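Beta-glucosidase (Saccharopolyspora erythraea D, PDB 5M6G) probably hydrolyses terminal, non-reducing beta-D-glucosyl residues with release of beta-D-glucose, as a two-domain glycoside hydrolase of family 3. Local coordinates at residues E500-L514 with V536-G548. Numbering follows the deposited sequence.
With MG (magnesium ion), chain C.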
ATOM      1  N   GLU A 500     -10.388  -9.906  11.085  1.00 11.50           N
ATOM      2  CA  GLU A 500      -9.036 -10.425  10.960  1.00 10.54           C
ATOM      3  C   GLU A 500      -8.058  -9.664  11.846  1.00 12.58           C
ATOM      4  O   GLU A 500      -8.307  -8.530  12.251  1.00 13.00           O
ATOM      5  CB  GLU A 500      -8.568 -10.337   9.507  1.00 13.23           C
ATOM      6  CG  GLU A 500      -9.541 -10.921   8.502  1.00 13.62           C
ATOM      7  CD  GLU A 500      -8.963 -10.921   7.094  1.00 15.69           C
ATOM      8  OE1 GLU A 500      -8.886  -9.841   6.470  1.00 15.52           O
ATOM      9  OE2 GLU A 500      -8.563 -12.011   6.634  1.00 15.80           O
ATOM     10  N   THR A 501      -6.933 -10.308  12.134  1.00 11.41           N
ATOM     11  CA  THR A 501      -5.746  -9.685  12.698  1.00 12.40           C
ATOM     12  C   THR A 501      -4.762  -9.356  11.573  1.00 15.09           C
ATOM     13  O   THR A 501      -4.932  -9.814  10.436  1.00 14.16           O
ATOM     14  CB  THR A 501      -5.113 -10.616  13.733  1.00 12.82           C
ATOM     15  OG1 THR A 501      -4.837 -11.876  13.125  1.00 14.72           O
ATOM     16  CG2 THR A 501      -6.066 -10.817  14.935  1.00 17.51           C
ATOM     17  N   PRO A 502      -3.742  -8.533  11.838  1.00 13.65           N
ATOM     18  CA  PRO A 502      -2.942  -7.978  10.733  1.00 11.19           C
ATOM     19  C   PRO A 502      -2.094  -9.014  10.005  1.00 13.89           C
ATOM     20  O   PRO A 502      -1.585  -9.969  10.595  1.00 15.28           O
ATOM     21  CB  PRO A 502      -2.050  -6.941  11.429  1.00 13.10           C
ATOM     22  CG  PRO A 502      -2.817  -6.543  12.669  1.00 13.84           C
ATOM     23  CD  PRO A 502      -3.494  -7.809  13.106  1.00 12.59           C
ATOM     24  N   TYR A 503      -1.927  -8.792   8.700  1.00 12.93           N
ATOM     25  CA  TYR A 503      -1.069  -9.628   7.868  1.00 13.22           C
ATOM     26  C   TYR A 503      -0.626  -8.813   6.658  1.00 11.71           C
ATOM     27  O   TYR A 503      -1.187  -7.758   6.358  1.00 16.78           O
ATOM     28  CB  TYR A 503      -1.796 -10.896   7.411  1.00 12.95           C
ATOM     29  CG  TYR A 503      -3.121 -10.583   6.754  1.00 11.83           C
ATOM     30  CD1 TYR A 503      -3.187 -10.217   5.411  1.00 10.68           C
ATOM     31  CD2 TYR A 503      -4.305 -10.626   7.486  1.00 11.08           C
ATOM     32  CE1 TYR A 503      -4.395  -9.913   4.809  1.00 13.03           C
ATOM     33  CE2 TYR A 503      -5.519 -10.325   6.897  1.00 11.65           C
ATOM     34  CZ  TYR A 503      -5.556  -9.968   5.555  1.00 14.69           C
ATOM     35  OH  TYR A 503      -6.755  -9.654   4.968  1.00 11.19           O
ATOM     36  N   ALA A 504       0.363  -9.341   5.936  1.00 14.17           N
ATOM     37  CA  ALA A 504       0.788  -8.733   4.681  1.00 12.82           C
ATOM     38  C   ALA A 504       1.343  -9.809   3.762  1.00 14.19           C
ATOM     39  O   ALA A 504       1.974 -10.764   4.218  1.00 14.59           O
ATOM     40  CB  ALA A 504       1.853  -7.641   4.889  1.00 11.82           C
ATOM     41  N   GLU A 505       1.114  -9.624   2.466  1.00 10.69           N
ATOM     42  CA  GLU A 505       1.659 -10.466   1.376  1.00 13.73           C
ATOM     43  C   GLU A 505       1.252 -11.921   1.633  1.00 18.82           C
ATOM     44  O   GLU A 505       0.124 -12.176   2.087  1.00 20.00           O
ATOM     45  CB  GLU A 505       3.160 -10.242   1.233  1.00 16.45           C
ATOM     46  CG  GLU A 505       3.567  -8.774   1.175  1.00 14.04           C
ATOM     47  CD  GLU A 505       5.043  -8.588   0.833  1.00 19.21           C
ATOM     48  OE1 GLU A 505       5.572  -9.367   0.015  1.00 18.85           O
ATOM     49  OE2 GLU A 505       5.669  -7.661   1.389  1.00 19.19           O
ATOM     50  N   PHE A 506       2.151 -12.876   1.371  1.00 16.10           N
ATOM     51  CA  PHE A 506       1.793 -14.292   1.358  1.00 17.36           C
ATOM     52  C   PHE A 506       1.331 -14.786   2.723  1.00 17.97           C
ATOM     53  O   PHE A 506       0.574 -15.762   2.797  1.00 15.95           O
ATOM     54  CB  PHE A 506       2.986 -15.119   0.859  1.00 15.11           C
ATOM     55  CG  PHE A 506       4.271 -14.826   1.589  1.00 16.62           C
ATOM     56  CD1 PHE A 506       5.101 -13.802   1.169  1.00 16.75           C
ATOM     57  CD2 PHE A 506       4.633 -15.572   2.700  1.00 19.73           C
ATOM     58  CE1 PHE A 506       6.280 -13.521   1.845  1.00 25.55           C
ATOM     59  CE2 PHE A 506       5.810 -15.305   3.382  1.00 23.65           C
ATOM     60  CZ  PHE A 506       6.633 -14.279   2.956  1.00 24.17           C
ATOM     61  N   GLU A 507       1.769 -14.144   3.814  1.00 16.78           N
ATOM     62  CA  GLU A 507       1.299 -14.562   5.134  1.00 21.66           C
ATOM     63  C   GLU A 507      -0.211 -14.412   5.278  1.00 17.56           C
ATOM     64  O   GLU A 507      -0.809 -15.042   6.158  1.00 19.54           O
ATOM     65  CB  GLU A 507       2.006 -13.766   6.241  1.00 18.23           C
ATOM     66  CG  GLU A 507       3.506 -13.947   6.259  1.00 23.18           C
ATOM     67  CD  GLU A 507       3.931 -15.267   6.871  1.00 41.70           C
ATOM     68  OE1 GLU A 507       3.056 -16.114   7.156  1.00 43.57           O
ATOM     69  OE2 GLU A 507       5.149 -15.467   7.067  1.00 49.92           O
ATOM     70  N   GLY A 508      -0.843 -13.614   4.430  1.00 16.72           N
ATOM     71  CA  GLY A 508      -2.273 -13.433   4.472  1.00 13.40           C
ATOM     72  C   GLY A 508      -3.072 -14.256   3.492  1.00 17.23           C
ATOM     73  O   GLY A 508      -4.296 -14.105   3.440  1.00 13.71           O
ATOM     74  N   ASP A 509      -2.430 -15.104   2.693  1.00 16.62           N
ATOM     75  CA  ASP A 509      -3.193 -16.003   1.835  1.00 14.17           C
ATOM     76  C   ASP A 509      -4.037 -16.939   2.693  1.00 14.86           C
ATOM     77  O   ASP A 509      -3.592 -17.430   3.736  1.00 15.81           O
ATOM     78  CB  ASP A 509      -2.263 -16.820   0.929  1.00 14.56           C
ATOM     79  CG  ASP A 509      -1.549 -15.970  -0.105  1.00 15.79           C
ATOM     80  OD1 ASP A 509      -1.890 -14.775  -0.258  1.00 11.89           O
ATOM     81  OD2 ASP A 509      -0.658 -16.516  -0.790  1.00 14.89           O
ATOM     82  N   ARG A 510      -5.267 -17.184   2.258  1.00 16.24           N
ATOM     83  CA  ARG A 510      -6.212 -18.010   3.010  1.00 14.25           C
ATOM     84  C   ARG A 510      -6.812 -19.081   2.106  1.00 13.15           C
ATOM     85  O   ARG A 510      -8.011 -19.060   1.806  1.00 18.29           O
ATOM     86  CB  ARG A 510      -7.308 -17.144   3.628  1.00 15.48           C
ATOM     87  CG  ARG A 510      -6.818 -16.196   4.699  1.00 15.72           C
ATOM     88  CD  ARG A 510      -6.301 -16.943   5.927  1.00 14.15           C
ATOM     89  NE  ARG A 510      -5.827 -16.007   6.947  1.00 20.77           N
ATOM     90  CZ  ARG A 510      -4.557 -15.636   7.107  1.00 25.74           C
ATOM     91  NH1 ARG A 510      -3.603 -16.128   6.311  1.00 19.64           N
ATOM     92  NH2 ARG A 510      -4.240 -14.770   8.066  1.00 24.21           N
ATOM     93  N   PRO A 511      -6.012 -20.057   1.676  1.00 17.11           N
ATOM     94  CA  PRO A 511      -6.595 -21.160   0.900  1.00 17.18           C
ATOM     95  C   PRO A 511      -7.544 -22.014   1.717  1.00 18.73           C
ATOM     96  O   PRO A 511      -8.378 -22.719   1.135  1.00 20.11           O
ATOM     97  CB  PRO A 511      -5.371 -21.959   0.440  1.00 17.35           C
ATOM     98  CG  PRO A 511      -4.310 -21.652   1.450  1.00 15.98           C
ATOM     99  CD  PRO A 511      -4.565 -20.241   1.915  1.00 17.97           C
ATOM    100  N   GLY A 512      -7.468 -21.945   3.052  1.00 20.37           N
ATOM    101  CA  GLY A 512      -8.242 -22.845   3.887  1.00 21.25           C
ATOM    102  C   GLY A 512      -9.649 -22.385   4.202  1.00 24.27           C
ATOM    103  O   GLY A 512     -10.452 -23.194   4.673  1.00 27.52           O
ATOM    104  N   GLY A 513      -9.967 -21.124   3.978  1.00 17.70           N
ATOM    105  CA  GLY A 513     -11.284 -20.620   4.332  1.00 18.48           C
ATOM    106  C   GLY A 513     -11.221 -19.176   4.786  1.00 15.87           C
ATOM    107  O   GLY A 513     -10.170 -18.644   5.145  1.00 15.66           O
ATOM    108  N   LEU A 514     -12.394 -18.526   4.781  1.00 14.94           N
ATOM    109  CA  LEU A 514     -12.521 -17.141   5.222  1.00 16.89           C
ATOM    110  C   LEU A 514     -13.665 -16.942   6.212  1.00 15.42           C
ATOM    111  O   LEU A 514     -14.136 -15.814   6.379  1.00 18.07           O
ATOM    112  CB  LEU A 514     -12.697 -16.199   4.028  1.00 16.03           C
ATOM    113  CG  LEU A 514     -11.397 -15.873   3.277  1.00 15.80           C
ATOM    114  CD1 LEU A 514     -11.670 -15.191   1.943  1.00 16.25           C
ATOM    115  CD2 LEU A 514     -10.483 -15.008   4.133  1.00 19.99           C
ATOM    116  N   VAL A 536     -22.996  -6.121  14.116  1.00 16.46           N
ATOM    117  CA  VAL A 536     -21.716  -6.753  13.840  1.00 14.64           C
ATOM    118  C   VAL A 536     -20.908  -5.836  12.931  1.00 13.39           C
ATOM    119  O   VAL A 536     -21.419  -5.309  11.934  1.00 10.20           O
ATOM    120  CB  VAL A 536     -21.900  -8.156  13.235  1.00 17.65           C
ATOM    121  CG1 VAL A 536     -20.561  -8.716  12.786  1.00 11.10           C
ATOM    122  CG2 VAL A 536     -22.558  -9.083  14.281  1.00 13.00           C
ATOM    123  N   VAL A 537     -19.650  -5.628  13.290  1.00 11.81           N
ATOM    124  CA  VAL A 537     -18.749  -4.763  12.547  1.00 11.88           C
ATOM    125  C   VAL A 537     -17.550  -5.604  12.143  1.00 11.57           C
ATOM    126  O   VAL A 537     -16.855  -6.146  13.007  1.00 15.42           O
ATOM    127  CB  VAL A 537     -18.317  -3.551  13.388  1.00  9.16           C
ATOM    128  CG1 VAL A 537     -17.415  -2.636  12.565  1.00 12.79           C
ATOM    129  CG2 VAL A 537     -19.542  -2.805  13.894  1.00 10.82           C
ATOM    130  N   THR A 538     -17.322  -5.748  10.836  1.00 11.41           N
ATOM    131  CA  THR A 538     -16.186  -6.531  10.366  1.00 11.14           C
ATOM    132  C   THR A 538     -15.005  -5.591  10.154  1.00 13.46           C
ATOM    133  O   THR A 538     -15.092  -4.631   9.380  1.00 13.45           O
ATOM    134  CB  THR A 538     -16.496  -7.314   9.081  1.00 11.41           C
ATOM    135  OG1 THR A 538     -16.939  -6.429   8.041  1.00 15.41           O
ATOM    136  CG2 THR A 538     -17.554  -8.396   9.342  1.00 10.05           C
ATOM    137  N   VAL A 539     -13.926  -5.842  10.879  1.00 10.49           N
ATOM    138  CA  VAL A 539     -12.632  -5.223  10.616  1.00 11.41           C
ATOM    139  C   VAL A 539     -11.815  -6.284   9.899  1.00 12.66           C
ATOM    140  O   VAL A 539     -11.395  -7.273  10.511  1.00 12.20           O
ATOM    141  CB  VAL A 539     -11.953  -4.748  11.909  1.00  9.09           C
ATOM    142  CG1 VAL A 539     -10.488  -4.316  11.642  1.00 10.16           C
ATOM    143  CG2 VAL A 539     -12.723  -3.595  12.498  1.00  8.89           C
ATOM    144  N   SER A 540     -11.610  -6.102   8.596  1.00 10.30           N
ATOM    145  CA  SER A 540     -11.021  -7.157   7.783  1.00 10.30           C
ATOM    146  C   SER A 540     -10.430  -6.548   6.527  1.00 12.88           C
ATOM    147  O   SER A 540     -10.800  -5.447   6.122  1.00 13.21           O
ATOM    148  CB  SER A 540     -12.065  -8.209   7.398  1.00 11.85           C
ATOM    149  OG  SER A 540     -13.050  -7.645   6.544  1.00 12.30           O
ATOM    150  N   GLY A 541      -9.541  -7.299   5.887  1.00 10.72           N
ATOM    151  CA  GLY A 541      -8.979  -6.852   4.628  1.00 12.64           C
ATOM    152  C   GLY A 541      -9.733  -7.272   3.383  1.00  8.88           C
ATOM    153  O   GLY A 541      -9.267  -7.017   2.267  1.00 11.19           O
ATOM    154  N   ARG A 542     -10.908  -7.869   3.530  1.00 13.08           N
ATOM    155  CA  ARG A 542     -11.578  -8.510   2.408  1.00 12.97           C
ATOM    156  C   ARG A 542     -12.948  -8.969   2.880  1.00 12.60           C
ATOM    157  O   ARG A 542     -13.184  -9.027   4.093  1.00 12.64           O
ATOM    158  CB  ARG A 542     -10.767  -9.706   1.925  1.00 11.19           C
ATOM    159  CG  ARG A 542     -10.408 -10.638   3.076  1.00 14.53           C
ATOM    160  CD  ARG A 542      -9.456 -11.739   2.645  1.00 14.59           C
ATOM    161  NE  ARG A 542      -8.498 -12.019   3.708  1.00 14.69           N
ATOM    162  CZ  ARG A 542      -7.393 -12.742   3.561  1.00 15.76           C
ATOM    163  NH1 ARG A 542      -7.085 -13.282   2.374  1.00 15.67           N
ATOM    164  NH2 ARG A 542      -6.581 -12.901   4.598  1.00 11.72           N
ATOM    165  N   PRO A 543     -13.863  -9.317   1.978  1.00 11.19           N
ATOM    166  CA  PRO A 543     -15.068 -10.032   2.411  1.00 11.66           C
ATOM    167  C   PRO A 543     -14.686 -11.271   3.209  1.00 11.38           C
ATOM    168  O   PRO A 543     -13.655 -11.901   2.959  1.00 15.25           O
ATOM    169  CB  PRO A 543     -15.759 -10.401   1.089  1.00 12.63           C
ATOM    170  CG  PRO A 543     -15.256  -9.362   0.107  1.00 13.11           C
ATOM    171  CD  PRO A 543     -13.822  -9.118   0.514  1.00 11.55           C
ATOM    172  N   LEU A 544     -15.517 -11.596   4.199  1.00 14.61           N
ATOM    173  CA  LEU A 544     -15.381 -12.815   4.981  1.00 13.42           C
ATOM    174  C   LEU A 544     -16.619 -13.676   4.773  1.00 11.81           C
ATOM    175  O   LEU A 544     -17.698 -13.170   4.461  1.00 13.57           O
ATOM    176  CB  LEU A 544     -15.199 -12.512   6.479  1.00 11.19           C
ATOM    177  CG  LEU A 544     -13.977 -11.688   6.866  1.00 15.60           C
ATOM    178  CD1 LEU A 544     -13.933 -11.518   8.399  1.00 17.92           C
ATOM    179  CD2 LEU A 544     -12.679 -12.305   6.333  1.00 11.18           C
ATOM    180  N   ASP A 545     -16.454 -14.982   4.957  1.00 13.43           N
ATOM    181  CA  ASP A 545     -17.508 -15.957   4.667  1.00 13.80           C
ATOM    182  C   ASP A 545     -18.488 -15.998   5.837  1.00 16.99           C
ATOM    183  O   ASP A 545     -18.245 -16.669   6.842  1.00 18.68           O
ATOM    184  CB  ASP A 545     -16.878 -17.318   4.408  1.00 15.03           C
ATOM    185  CG  ASP A 545     -17.846 -18.308   3.789  1.00 17.72           C
ATOM    186  OD1 ASP A 545     -18.990 -17.924   3.454  1.00 17.25           O
ATOM    187  OD2 ASP A 545     -17.440 -19.475   3.624  1.00 22.35           O
ATOM    188  N   ILE A 546     -19.601 -15.269   5.709  1.00 13.20           N
ATOM    189  CA  ILE A 546     -20.532 -15.043   6.809  1.00 19.63           C
ATOM    190  C   ILE A 546     -21.961 -15.401   6.452  1.00 21.02           C
ATOM    191  O   ILE A 546     -22.865 -15.149   7.256  1.00 16.68           O
ATOM    192  CB  ILE A 546     -20.484 -13.579   7.277  1.00 16.53           C
ATOM    193  CG1 ILE A 546     -20.846 -12.688   6.084  1.00 16.57           C
ATOM    194  CG2 ILE A 546     -19.126 -13.246   7.881  1.00 17.28           C
ATOM    195  CD1 ILE A 546     -21.002 -11.275   6.409  1.00 20.98           C
ATOM    196  N   ALA A 547     -22.205 -15.930   5.251  1.00 18.63           N
ATOM    197  CA  ALA A 547     -23.576 -16.090   4.774  1.00 18.12           C
ATOM    198  C   ALA A 547     -24.394 -17.007   5.670  1.00 22.04           C
ATOM    199  O   ALA A 547     -25.618 -16.863   5.747  1.00 20.37           O
ATOM    200  CB  ALA A 547     -23.579 -16.626   3.342  1.00 17.00           C
ATOM    201  N   GLY A 548     -23.749 -17.957   6.347  1.00 18.67           N
ATOM    202  CA  GLY A 548     -24.495 -18.864   7.197  1.00 20.95           C
ATOM    203  C   GLY A 548     -24.968 -18.238   8.492  1.00 25.70           C
ATOM    204  O   GLY A 548     -25.863 -18.790   9.141  1.00 26.30           O
TER
HETATM  205 MG    MG C 702       0.416 -18.348  -0.810  1.00 19.40          MG
HETATM  206  O   HOH W   1       0.890 -18.028   1.150  1.00 20.59           O
HETATM  207  O   HOH W   2     -14.829 -20.132   4.498  1.00 16.47           O
HETATM  208  O   HOH W   3       2.031 -17.220  -1.508  1.00 19.70           O
HETATM  209  O   HOH W   4      -1.042 -19.677  -0.141  1.00 16.63           O
HETATM  210  O   HOH W   5       1.721 -20.016  -0.580  1.00 22.73           O
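R542 and E500 form a salt bridge within a largely buried contact where two loops leave the C-terminal ends of the neighbouring parallel strands 493-499 and 534-539, in the mixed sheet of the family 3 C-terminal domain. The grip is side-on: R542 NE and NH2 both reach E500 OE2 on its syn side, NE at 2.9 Å, with carboxylate and guanidinium planes 60° apart. The other oxygen, E500 OE1, accepts G541 N at 2.7 Å and the hydroxyl Y503 OH at 2.6 Å, so four donors hold the carboxylate and fix its rotation. End-on, NH1 and NH2 of R542 converge on G508 O, NH2 at 2.8 Å, and this carbonyl oxygen lies in the guanidinium plane. L514 CD2 lies over one face of that group, 3.6 Å from R542 NE.

Backbone bonds close both flanks: E500 N donates to V539 O, and D545 N to L514 O at 2.8 Å. R542 CG sits between its backbone N and carbonyl carbon (chi1 51°), and the chain runs extended through chi2 and then bends at chi3, bringing the guanidinium to the 3-10 turn 506-508. R542 NH2 lies over one face of the R510 guanidinium, 4.0 Å from R510 NE, a like-charge approach; R510 NH1 is held by the carbonyl oxygens of E507 and D509.

Farther out, segment 500-514 carries E505 into the sorbitol pocket and D509 to a magnesium ion shared with D243 from the N-terminal, TIM-barrel family region. R542 NH1 also bonds D188 O of that region. At the metal, D509 OD2 coordinates magnesium at 2.1 Å, and a water ligand donates to F506 O.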